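Local coordinates for glutathione s-transferase protein (PDB 3TOU) that binds glutathione and probably acts as a glutathione transferase, joining the thiol of this tripeptide to electrophilic substrates, at residues R15-D27 against I68-L81. Residues are numbered along the deposited sequence; the frame is centred on the assembly and turned at random.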
# COMPACT_ATOMS: atom_id res chain seq x y z
N ARG A 15 0.93 -13.28 -3.21
CA ARG A 15 2.09 -13.93 -3.82
C ARG A 15 3.38 -13.29 -3.36
O ARG A 15 4.33 -14.01 -3.02
CB ARG A 15 2.03 -13.92 -5.34
CG ARG A 15 3.09 -14.86 -5.91
CD ARG A 15 3.25 -14.72 -7.39
NE ARG A 15 4.09 -15.81 -7.88
CZ ARG A 15 4.29 -16.05 -9.17
NH1 ARG A 15 3.72 -15.26 -10.07
NH2 ARG A 15 5.04 -17.08 -9.56
N LYS A 16 3.42 -11.96 -3.31
CA LYS A 16 4.64 -11.28 -2.83
C LYS A 16 5.08 -11.81 -1.46
O LYS A 16 6.25 -12.15 -1.25
CB LYS A 16 4.43 -9.76 -2.79
CG LYS A 16 5.67 -8.97 -2.34
CD LYS A 16 5.40 -7.46 -2.39
CE LYS A 16 4.26 -7.06 -1.45
NZ LYS A 16 4.09 -5.57 -1.24
N VAL A 17 4.12 -11.92 -0.55
CA VAL A 17 4.39 -12.44 0.78
C VAL A 17 4.85 -13.91 0.73
O VAL A 17 5.82 -14.27 1.41
CB VAL A 17 3.14 -12.29 1.68
CG1 VAL A 17 3.33 -13.05 2.99
CG2 VAL A 17 2.84 -10.81 1.93
N ARG A 18 4.19 -14.72 -0.10
CA ARG A 18 4.52 -16.14 -0.19
C ARG A 18 5.93 -16.34 -0.73
O ARG A 18 6.65 -17.22 -0.27
CB ARG A 18 3.51 -16.89 -1.06
CG ARG A 18 2.13 -16.98 -0.40
CD ARG A 18 1.09 -17.54 -1.34
NE ARG A 18 1.35 -18.93 -1.71
CZ ARG A 18 1.05 -19.45 -2.89
NH1 ARG A 18 0.49 -18.71 -3.83
NH2 ARG A 18 1.31 -20.73 -3.14
N VAL A 19 6.31 -15.51 -1.71
CA VAL A 19 7.67 -15.55 -2.25
C VAL A 19 8.69 -15.17 -1.19
O VAL A 19 9.72 -15.84 -1.05
CB VAL A 19 7.82 -14.67 -3.50
CG1 VAL A 19 9.30 -14.60 -3.97
CG2 VAL A 19 6.94 -15.23 -4.63
N VAL A 20 8.40 -14.12 -0.43
CA VAL A 20 9.27 -13.70 0.66
C VAL A 20 9.43 -14.83 1.68
O VAL A 20 10.56 -15.14 2.08
CB VAL A 20 8.72 -12.42 1.35
CG1 VAL A 20 9.40 -12.17 2.70
CG2 VAL A 20 8.96 -11.22 0.42
N LEU A 21 8.32 -15.44 2.08
CA LEU A 21 8.35 -16.52 3.07
C LEU A 21 9.19 -17.70 2.57
O LEU A 21 9.93 -18.30 3.34
CB LEU A 21 6.93 -16.96 3.45
CG LEU A 21 6.11 -15.92 4.27
CD1 LEU A 21 4.65 -16.33 4.38
CD2 LEU A 21 6.70 -15.68 5.65
N ALA A 22 9.09 -18.00 1.27
CA ALA A 22 9.87 -19.11 0.69
C ALA A 22 11.37 -18.76 0.65
O ALA A 22 12.21 -19.59 1.02
CB ALA A 22 9.35 -19.44 -0.71
N GLU A 23 11.69 -17.55 0.21
CA GLU A 23 13.10 -17.09 0.18
C GLU A 23 13.70 -17.06 1.58
O GLU A 23 14.87 -17.39 1.77
CB GLU A 23 13.25 -15.71 -0.48
CG GLU A 23 12.87 -15.66 -1.98
CD GLU A 23 13.90 -16.33 -2.90
OE1 GLU A 23 15.09 -16.36 -2.54
OE2 GLU A 23 13.52 -16.83 -3.98
N LYS A 24 12.87 -16.70 2.57
CA LYS A 24 13.35 -16.61 3.95
C LYS A 24 13.37 -17.95 4.67
O LYS A 24 13.88 -18.04 5.80
CB LYS A 24 12.53 -15.59 4.77
CG LYS A 24 12.59 -14.14 4.29
CD LYS A 24 13.98 -13.51 4.32
CE LYS A 24 14.57 -13.51 5.75
NZ LYS A 24 15.84 -12.71 5.79
N LYS A 25 12.83 -18.98 4.02
CA LYS A 25 12.71 -20.33 4.61
C LYS A 25 11.86 -20.35 5.88
O LYS A 25 12.16 -21.05 6.85
CB LYS A 25 14.08 -20.98 4.84
CG LYS A 25 14.88 -21.16 3.57
CD LYS A 25 14.30 -22.32 2.81
CE LYS A 25 14.76 -22.33 1.39
NZ LYS A 25 14.16 -23.49 0.69
N ILE A 26 10.79 -19.56 5.86
CA ILE A 26 9.87 -19.48 6.98
C ILE A 26 8.68 -20.38 6.71
O ILE A 26 8.01 -20.27 5.67
CB ILE A 26 9.39 -18.03 7.21
CG1 ILE A 26 10.57 -17.15 7.63
CG2 ILE A 26 8.29 -17.98 8.29
CD1 ILE A 26 10.26 -15.66 7.55
N ASP A 27 8.42 -21.30 7.64
CA ASP A 27 7.30 -22.21 7.54
C ASP A 27 6.00 -21.47 7.87
O ASP A 27 5.97 -20.63 8.76
CB ASP A 27 7.52 -23.36 8.52
CG ASP A 27 6.59 -24.53 8.28
OD1 ASP A 27 6.23 -24.80 7.11
OD2 ASP A 27 6.23 -25.19 9.28
N ILE A 68 3.79 -7.24 6.23
CA ILE A 68 4.07 -8.68 6.39
C ILE A 68 5.46 -9.02 5.82
O ILE A 68 6.26 -9.69 6.48
CB ILE A 68 2.97 -9.57 5.76
CG1 ILE A 68 1.61 -9.35 6.45
CG2 ILE A 68 3.35 -11.07 5.84
CD1 ILE A 68 0.42 -9.76 5.58
N ALA A 69 5.74 -8.55 4.60
CA ALA A 69 7.04 -8.80 3.95
C ALA A 69 8.18 -8.25 4.79
O ALA A 69 9.23 -8.91 4.94
CB ALA A 69 7.07 -8.20 2.54
N GLU A 70 7.99 -7.04 5.33
CA GLU A 70 9.01 -6.41 6.17
C GLU A 70 9.27 -7.21 7.45
O GLU A 70 10.43 -7.48 7.81
CB GLU A 70 8.60 -4.97 6.51
CG GLU A 70 9.65 -4.23 7.36
CD GLU A 70 9.23 -2.80 7.69
OE1 GLU A 70 8.02 -2.50 7.61
OE2 GLU A 70 10.13 -1.99 8.02
N TYR A 71 8.19 -7.60 8.12
CA TYR A 71 8.27 -8.44 9.31
C TYR A 71 8.98 -9.75 9.00
O TYR A 71 9.89 -10.17 9.74
CB TYR A 71 6.87 -8.70 9.85
CG TYR A 71 6.85 -9.64 11.04
CD1 TYR A 71 7.51 -9.30 12.23
CD2 TYR A 71 6.18 -10.86 10.97
CE1 TYR A 71 7.50 -10.15 13.32
CE2 TYR A 71 6.16 -11.72 12.06
CZ TYR A 71 6.82 -11.36 13.22
OH TYR A 71 6.81 -12.21 14.30
N ALA A 72 8.62 -10.37 7.87
CA ALA A 72 9.17 -11.69 7.52
C ALA A 72 10.68 -11.64 7.29
O ALA A 72 11.39 -12.59 7.66
CB ALA A 72 8.44 -12.28 6.30
N ASP A 73 11.18 -10.55 6.71
CA ASP A 73 12.63 -10.40 6.50
C ASP A 73 13.43 -10.42 7.81
O ASP A 73 14.60 -10.82 7.82
CB ASP A 73 12.95 -9.13 5.71
CG ASP A 73 14.36 -9.13 5.12
OD1 ASP A 73 14.82 -10.19 4.61
OD2 ASP A 73 15.01 -8.06 5.17
N THR A 74 12.81 -10.01 8.92
CA THR A 74 13.47 -10.02 10.24
C THR A 74 13.47 -11.38 10.96
O THR A 74 14.20 -11.56 11.94
CB THR A 74 12.85 -8.99 11.21
OG1 THR A 74 11.62 -9.51 11.75
CG2 THR A 74 12.60 -7.65 10.52
N LEU A 75 12.66 -12.32 10.49
CA LEU A 75 12.41 -13.58 11.20
C LEU A 75 13.43 -14.68 10.93
O LEU A 75 13.40 -15.74 11.56
CB LEU A 75 11.03 -14.12 10.87
CG LEU A 75 9.81 -13.34 11.34
CD1 LEU A 75 8.57 -13.98 10.75
CD2 LEU A 75 9.75 -13.32 12.87
N SER A 76 14.29 -14.45 9.96
CA SER A 76 15.23 -15.48 9.54
C SER A 76 16.50 -14.84 9.02
O SER A 76 16.45 -13.73 8.47
CB SER A 76 14.55 -16.36 8.48
OG SER A 76 15.43 -16.71 7.45
N PRO A 77 17.65 -15.52 9.19
CA PRO A 77 18.90 -14.97 8.69
C PRO A 77 19.17 -15.30 7.21
O PRO A 77 20.19 -14.87 6.67
CB PRO A 77 19.95 -15.67 9.57
CG PRO A 77 19.36 -17.02 9.79
CD PRO A 77 17.88 -16.75 9.97
N VAL A 78 18.27 -16.06 6.59
CA VAL A 78 18.43 -16.51 5.20
C VAL A 78 18.09 -15.35 4.30
O VAL A 78 16.94 -14.90 4.28
CB VAL A 78 17.51 -17.71 4.84
CG1 VAL A 78 17.83 -18.23 3.43
CG2 VAL A 78 17.63 -18.84 5.86
N ALA A 79 19.10 -14.87 3.57
CA ALA A 79 19.01 -13.69 2.71
C ALA A 79 18.73 -12.40 3.48
O ALA A 79 18.37 -12.43 4.67
CB ALA A 79 17.99 -13.90 1.58
N ARG A 80 18.96 -11.28 2.83
CA ARG A 80 18.58 -9.98 3.37
C ARG A 80 17.79 -9.27 2.28
O ARG A 80 18.36 -8.73 1.34
CB ARG A 80 19.82 -9.17 3.80
CG ARG A 80 19.49 -7.86 4.55
CD ARG A 80 18.49 -8.06 5.70
NE ARG A 80 18.26 -6.83 6.46
CZ ARG A 80 18.97 -6.45 7.53
NH1 ARG A 80 19.97 -7.20 7.98
NH2 ARG A 80 18.67 -5.32 8.16
N LEU A 81 16.47 -9.31 2.40
CA LEU A 81 15.61 -8.80 1.33
C LEU A 81 15.35 -7.30 1.39
O LEU A 81 14.93 -6.70 0.40
CB LEU A 81 14.29 -9.57 1.29
CG LEU A 81 14.39 -11.08 1.02
CD1 LEU A 81 13.02 -11.71 1.13
CD2 LEU A 81 15.04 -11.35 -0.34
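Lys24 NZ is gripped by five oxygens of 68-81: the backbone carbonyls of Asp73, Ser76, Val78 and Ala79, and the carboxylate of Asp73. An ammonium has three N-H groups, so some of these bonds must be shared; the carbonyls of Ser76, Val78 and Ala79 are met from well above their planes, off the lone pairs. Bends at chi2 (-62°) and chi3 (-59°) curl the lysine chain into the turn 75-80, where a long cation can collect inward-facing carbonyls. Lys24 NZ lies above the carboxylate plane, 3.0 Å from Asp73 OD1, while Leu81 N donates to the same oxygen from the opposite face, so the aspartate holds the lysine and the returning chain together; its charge probably favours protonated Lys24. Ser76 OG returns a bond to Lys24 O (2.6 Å, on an in-plane lone pair) and accepts from Val78 N, an ST turn. Helices 15-23 and 68-74 belong to the thioredoxin-like N-terminal domain of glutathione transferases and run parallel, 3° apart with axes at 9.4 Å. Small Ala69 and Ala72 suit positions facing the other helix: Val20 CG1 rests on Ala72 CB (3.7 Å), and Leu21 CD2 reaches that methyl too. Beyond the Schellman motif at Lys25, Ile26 CD1 packs on Leu75 CB (3.7 Å). Toward the bound glutathione, Val17 CG1 presses tightly on Ile68 CG2 (3.5 Å).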